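Local coordinates for protein RIF2 (Saccharomyces cerevisiae, PDB 4BJ1), which binds telomeric DNA and, as a partner of RAP1 and RIF1, takes part in transcriptional silencing and in the regulation of telomere length, at residues R43-C48 with D144-F149; N78-E83 with I137-S142. All coordinates share one frame; numbering follows the deposited sequence.

Interaction 1 of 2, residues R43-C48 with D144-F149; sequences RSMKNC and DHIVYF
M45 carries most of this contact, reaching from the loop that follows helix 32-42 to the beginning of strand 145-153, where it meets D144, H145 and I146. The packing is largely apolar. With CG anti to the backbone N (chi1 -154°) and the chain bent at its next bond (chi2 58°), which places the sulfur, SD of M45 lies 4.1 Å from CG1 of I146. Beyond it the methyl group CE of M45 comes 3.8 Å from CB of D144. The M45 side chain passes both partners at a slant, touching I146 with its sulfur and D144 with its terminal carbon.

A second group of contacts sets carbon against backbone oxygen. CE of M45 is 3.2 Å from the carbonyl O of H145, and in the reverse direction CD1 of I146 reaches to 3.4 Å from the carbonyl O of S44. The backbone of H145 is itself paired with N183 and A185, and M45 also touches A185, so the loop lies against two adjacent strands of the sheet.

Several polar groups have partners outside the two segments. OD1 of D144 accepts a hydrogen bond from ND2 of N183, the carbonyl O of K46 is bonded to NZ of K187, and that of S44 to the same nitrogen, though weakly.

The segments share no hydrogen bond of their own: the contact itself rests on van der Waals packing, and the polar links from loop and strand run to N183 and K187 instead.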
loop_
_atom_site.group_PDB
_atom_site.type_symbol
_atom_site.label_atom_id
_atom_site.label_comp_id
_atom_site.label_asym_id
_atom_site.label_seq_id
_atom_site.Cartn_x
_atom_site.Cartn_y
_atom_site.Cartn_z
ATOM N N ARG A 43 16.604 3.970 14.677
ATOM C CA ARG A 43 16.746 5.375 14.271
ATOM C C ARG A 43 17.709 6.159 15.177
ATOM O O ARG A 43 17.479 7.336 15.451
ATOM C CB ARG A 43 15.363 6.062 14.147
ATOM N N SER A 44 18.800 5.512 15.618
ATOM C CA SER A 44 19.842 6.128 16.443
ATOM C C SER A 44 21.222 5.780 15.888
ATOM O O SER A 44 21.317 5.097 14.865
ATOM C CB SER A 44 19.708 5.720 17.910
ATOM O OG SER A 44 20.042 4.362 18.146
ATOM N N MET A 45 22.287 6.275 16.539
ATOM C CA MET A 45 23.667 6.029 16.121
ATOM C C MET A 45 24.353 5.042 17.082
ATOM O O MET A 45 25.574 4.861 17.029
ATOM C CB MET A 45 24.423 7.367 15.987
ATOM C CG MET A 45 25.593 7.339 15.007
ATOM S SD MET A 45 25.191 6.881 13.292
ATOM C CE MET A 45 26.798 6.227 12.771
ATOM N N LYS A 46 23.546 4.375 17.940
ATOM C CA LYS A 46 24.009 3.381 18.911
ATOM C C LYS A 46 23.963 1.970 18.299
ATOM O O LYS A 46 22.962 1.607 17.683
ATOM C CB LYS A 46 23.158 3.450 20.190
ATOM N N ASN A 47 25.058 1.185 18.446
ATOM C CA ASN A 47 25.108 -0.193 17.937
ATOM C C ASN A 47 24.231 -1.065 18.816
ATOM O O ASN A 47 24.388 -1.034 20.036
ATOM C CB ASN A 47 26.523 -0.815 18.005
ATOM C CG ASN A 47 27.699 0.034 17.631
ATOM O OD1 ASN A 47 28.039 0.165 16.461
ATOM N ND2 ASN A 47 28.459 0.461 18.628
ATOM N N CYS A 48 23.331 -1.854 18.229
ATOM C CA CYS A 48 22.574 -2.817 19.031
ATOM C C CYS A 48 22.212 -4.064 18.247
ATOM O O CYS A 48 22.121 -4.054 17.021
ATOM C CB CYS A 48 21.365 -2.231 19.766
ATOM S SG CYS A 48 20.868 -3.175 21.249
ATOM N N ASP A 144 28.856 9.607 8.561
ATOM C CA ASP A 144 28.305 8.546 9.396
ATOM C C ASP A 144 27.591 7.488 8.541
ATOM O O ASP A 144 26.940 7.833 7.558
ATOM C CB ASP A 144 27.340 9.139 10.434
ATOM C CG ASP A 144 27.966 10.146 11.378
ATOM O OD1 ASP A 144 28.916 9.770 12.106
ATOM O OD2 ASP A 144 27.480 11.301 11.422
ATOM N N HIS A 145 27.704 6.215 8.915
ATOM C CA HIS A 145 27.072 5.103 8.207
ATOM C C HIS A 145 26.449 4.167 9.207
ATOM O O HIS A 145 26.889 4.124 10.350
ATOM C CB HIS A 145 28.099 4.307 7.382
ATOM C CG HIS A 145 28.933 5.148 6.477
ATOM N ND1 HIS A 145 28.542 5.408 5.178
ATOM C CD2 HIS A 145 30.092 5.804 6.734
ATOM C CE1 HIS A 145 29.490 6.186 4.673
ATOM N NE2 HIS A 145 30.446 6.456 5.578
ATOM N N ILE A 146 25.431 3.410 8.778
ATOM C CA ILE A 146 24.748 2.400 9.577
ATOM C C ILE A 146 24.706 1.147 8.732
ATOM O O ILE A 146 24.201 1.165 7.604
ATOM C CB ILE A 146 23.341 2.828 10.070
ATOM C CG1 ILE A 146 23.436 3.867 11.205
ATOM C CG2 ILE A 146 22.531 1.606 10.528
ATOM C CD1 ILE A 146 22.081 4.577 11.576
ATOM N N VAL A 147 25.266 0.073 9.273
ATOM C CA VAL A 147 25.287 -1.227 8.641
ATOM C C VAL A 147 24.202 -2.021 9.321
ATOM O O VAL A 147 24.232 -2.152 10.545
ATOM C CB VAL A 147 26.632 -1.920 8.839
ATOM C CG1 VAL A 147 26.890 -2.892 7.714
ATOM C CG2 VAL A 147 27.752 -0.915 8.939
ATOM N N TYR A 148 23.233 -2.529 8.555
ATOM C CA TYR A 148 22.166 -3.342 9.102
ATOM C C TYR A 148 22.406 -4.732 8.614
ATOM O O TYR A 148 22.297 -4.991 7.416
ATOM C CB TYR A 148 20.759 -2.795 8.749
ATOM C CG TYR A 148 19.670 -3.839 8.578
ATOM C CD1 TYR A 148 19.363 -4.742 9.602
ATOM C CD2 TYR A 148 18.928 -3.914 7.404
ATOM C CE1 TYR A 148 18.374 -5.718 9.436
ATOM C CE2 TYR A 148 17.918 -4.865 7.240
ATOM C CZ TYR A 148 17.642 -5.765 8.257
ATOM O OH TYR A 148 16.631 -6.685 8.079
ATOM N N PHE A 149 22.813 -5.607 9.548
ATOM C CA PHE A 149 23.081 -7.026 9.325
ATOM C C PHE A 149 21.805 -7.761 9.657
ATOM O O PHE A 149 21.246 -7.566 10.734
ATOM C CB PHE A 149 24.217 -7.524 10.218
ATOM C CG PHE A 149 25.557 -6.852 10.025
ATOM C CD1 PHE A 149 26.479 -7.351 9.110
ATOM C CD2 PHE A 149 25.925 -5.758 10.810
ATOM C CE1 PHE A 149 27.732 -6.748 8.959
ATOM C CE2 PHE A 149 27.167 -5.142 10.639
ATOM C CZ PHE A 149 28.069 -5.653 9.730
#

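Interaction 2 of 2, residues N78-E83 with I137-S142; sequences NVVIIE and INNDES
N78 meets the 137-142 loop through both its backbone and its side chain. The backbone N of N78 donates to OG of S142 at 3.2 Å, with an N-H...O angle of 158°. The serine hydroxyl is also bonded to the carbonyl O of D144, so it has two partners, the backbone N of N78 and the carbonyl O of D144. With CG of N78 anti to the backbone N (chi1 -177°), its amide reaches tip to tip toward that of N139, the two planes 41° apart. ND2 of N139 donates to OD1 of N78 at 2.9 Å, but this bond is weak, and the same nitrogen has a stronger partner in the carbonyl O of K136. OD1 of N78 has a further weak bond with ND1 of H145. ND2 of N78 is 3.0 Å from OD1 of N139, at an angle too poor for a hydrogen bond, and packs against CG of E141 at 3.5 Å. An alanine at N78 would probably leave ND1 of H145 without this acceptor and open a gap beside N139 and E141. Within the loop, N of E141 bonds to O of N139, and D140 is the centre of an inverse gamma turn. The loop closes a beta-alpha-beta crossover from edge strand 78-83 through helix 128-137 to the adjacent parallel strand 145-153, as in the ASCE fold of P-loop NTPases.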
loop_
_atom_site.group_PDB
_atom_site.type_symbol
_atom_site.label_atom_id
_atom_site.label_comp_id
_atom_site.label_asym_id
_atom_site.label_seq_id
_atom_site.Cartn_x
_atom_site.Cartn_y
_atom_site.Cartn_z
ATOM N N ASN A 78 23.552 7.580 5.925
ATOM C CA ASN A 78 23.668 6.418 5.037
ATOM C C ASN A 78 23.426 5.076 5.755
ATOM O O ASN A 78 23.969 4.826 6.833
ATOM C CB ASN A 78 24.987 6.419 4.304
ATOM C CG ASN A 78 25.134 5.291 3.335
ATOM O OD1 ASN A 78 25.657 4.222 3.671
ATOM N ND2 ASN A 78 24.738 5.533 2.094
ATOM N N VAL A 79 22.550 4.240 5.165
ATOM C CA VAL A 79 22.160 2.920 5.669
ATOM C C VAL A 79 22.563 1.914 4.604
ATOM O O VAL A 79 22.317 2.152 3.428
ATOM C CB VAL A 79 20.654 2.829 6.036
ATOM C CG1 VAL A 79 20.318 1.466 6.612
ATOM C CG2 VAL A 79 20.240 3.930 7.012
ATOM N N VAL A 80 23.269 0.848 5.017
ATOM C CA VAL A 80 23.779 -0.266 4.206
ATOM C C VAL A 80 23.133 -1.535 4.764
ATOM O O VAL A 80 22.855 -1.601 5.965
ATOM C CB VAL A 80 25.337 -0.316 4.223
ATOM C CG1 VAL A 80 25.892 -1.724 4.019
ATOM C CG2 VAL A 80 25.923 0.637 3.194
ATOM N N ILE A 81 22.840 -2.507 3.886
ATOM C CA ILE A 81 22.214 -3.756 4.277
ATOM C C ILE A 81 23.126 -4.911 3.942
ATOM O O ILE A 81 23.618 -5.009 2.812
ATOM C CB ILE A 81 20.833 -3.948 3.592
ATOM C CG1 ILE A 81 19.980 -2.607 3.533
ATOM C CG2 ILE A 81 20.052 -5.126 4.213
ATOM C CD1 ILE A 81 19.545 -1.856 4.874
ATOM N N ILE A 82 23.326 -5.805 4.922
ATOM C CA ILE A 82 24.093 -7.026 4.744
ATOM C C ILE A 82 23.244 -8.175 5.250
ATOM O O ILE A 82 22.766 -8.137 6.382
ATOM C CB ILE A 82 25.534 -6.957 5.310
ATOM C CG1 ILE A 82 26.435 -6.135 4.359
ATOM C CG2 ILE A 82 26.126 -8.353 5.481
ATOM C CD1 ILE A 82 27.309 -5.187 4.988
ATOM N N GLU A 83 22.968 -9.145 4.360
ATOM C CA GLU A 83 22.172 -10.319 4.681
ATOM C C GLU A 83 23.148 -11.428 5.057
ATOM O O GLU A 83 23.917 -11.910 4.215
ATOM C CB GLU A 83 21.294 -10.694 3.498
ATOM C CG GLU A 83 20.259 -9.636 3.160
ATOM C CD GLU A 83 19.572 -9.906 1.838
ATOM O OE1 GLU A 83 20.170 -9.598 0.782
ATOM O OE2 GLU A 83 18.455 -10.474 1.859
ATOM N N ILE A 137 30.264 0.189 2.896
ATOM C CA ILE A 137 30.430 1.354 3.775
ATOM C C ILE A 137 31.271 2.445 3.140
ATOM O O ILE A 137 31.120 3.598 3.519
ATOM C CB ILE A 137 30.986 0.924 5.160
ATOM C CG1 ILE A 137 29.909 0.302 6.049
ATOM C CG2 ILE A 137 31.688 2.048 5.900
ATOM C CD1 ILE A 137 30.525 -0.264 7.361
ATOM N N ASN A 138 32.119 2.118 2.165
ATOM C CA ASN A 138 32.952 3.142 1.534
ATOM C C ASN A 138 32.199 4.098 0.583
ATOM O O ASN A 138 32.837 4.873 -0.130
ATOM C CB ASN A 138 34.161 2.535 0.845
ATOM C CG ASN A 138 35.418 3.249 1.254
ATOM O OD1 ASN A 138 36.053 2.893 2.248
ATOM N ND2 ASN A 138 35.753 4.324 0.552
ATOM N N ASN A 139 30.855 4.085 0.611
ATOM C CA ASN A 139 30.031 4.996 -0.187
ATOM C C ASN A 139 30.290 6.430 0.315
ATOM O O ASN A 139 30.068 6.718 1.492
ATOM C CB ASN A 139 28.548 4.619 -0.098
ATOM C CG ASN A 139 27.990 4.539 1.312
ATOM O OD1 ASN A 139 27.737 5.554 1.962
ATOM N ND2 ASN A 139 27.775 3.335 1.825
ATOM N N ASP A 140 30.865 7.292 -0.535
ATOM C CA ASP A 140 31.153 8.671 -0.126
ATOM C C ASP A 140 29.846 9.501 -0.178
ATOM O O ASP A 140 29.721 10.493 -0.912
ATOM C CB ASP A 140 32.328 9.265 -0.929
ATOM C CG ASP A 140 33.619 8.458 -0.824
ATOM O OD1 ASP A 140 34.154 8.319 0.313
ATOM O OD2 ASP A 140 34.101 7.972 -1.871
ATOM N N GLU A 141 28.863 9.030 0.611
ATOM C CA GLU A 141 27.514 9.555 0.752
ATOM C C GLU A 141 27.418 10.504 1.939
ATOM O O GLU A 141 26.878 11.606 1.787
ATOM C CB GLU A 141 26.507 8.398 0.929
ATOM C CG GLU A 141 26.287 7.566 -0.319
ATOM C CD GLU A 141 25.087 8.016 -1.121
ATOM O OE1 GLU A 141 23.967 7.543 -0.816
ATOM O OE2 GLU A 141 25.257 8.872 -2.020
ATOM N N SER A 142 27.895 10.051 3.132
ATOM C CA SER A 142 27.888 10.791 4.403
ATOM C C SER A 142 29.039 10.329 5.266
ATOM O O SER A 142 29.627 9.299 4.964
ATOM C CB SER A 142 26.548 10.637 5.132
ATOM O OG SER A 142 26.219 9.295 5.447
#

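From the N terminus, the chain leaves helix 32-42 through 43-48, enters strand 48-53, and reaches edge strand 78-83 after helix 58-74. Interaction 2 is made when the chain, having passed through helix 128-137, brings 137-142 back beside that strand. Only then does 144-149 close the longer loop of interaction 1, so the second contact lies wholly within the span of the first. The two join where strands 78-83 and 145-153 pair: V80 bonds through its backbone to I146 and Y148, and I137 packs on V147. Together they tie two helix-to-strand loops to one end of the parallel sheet.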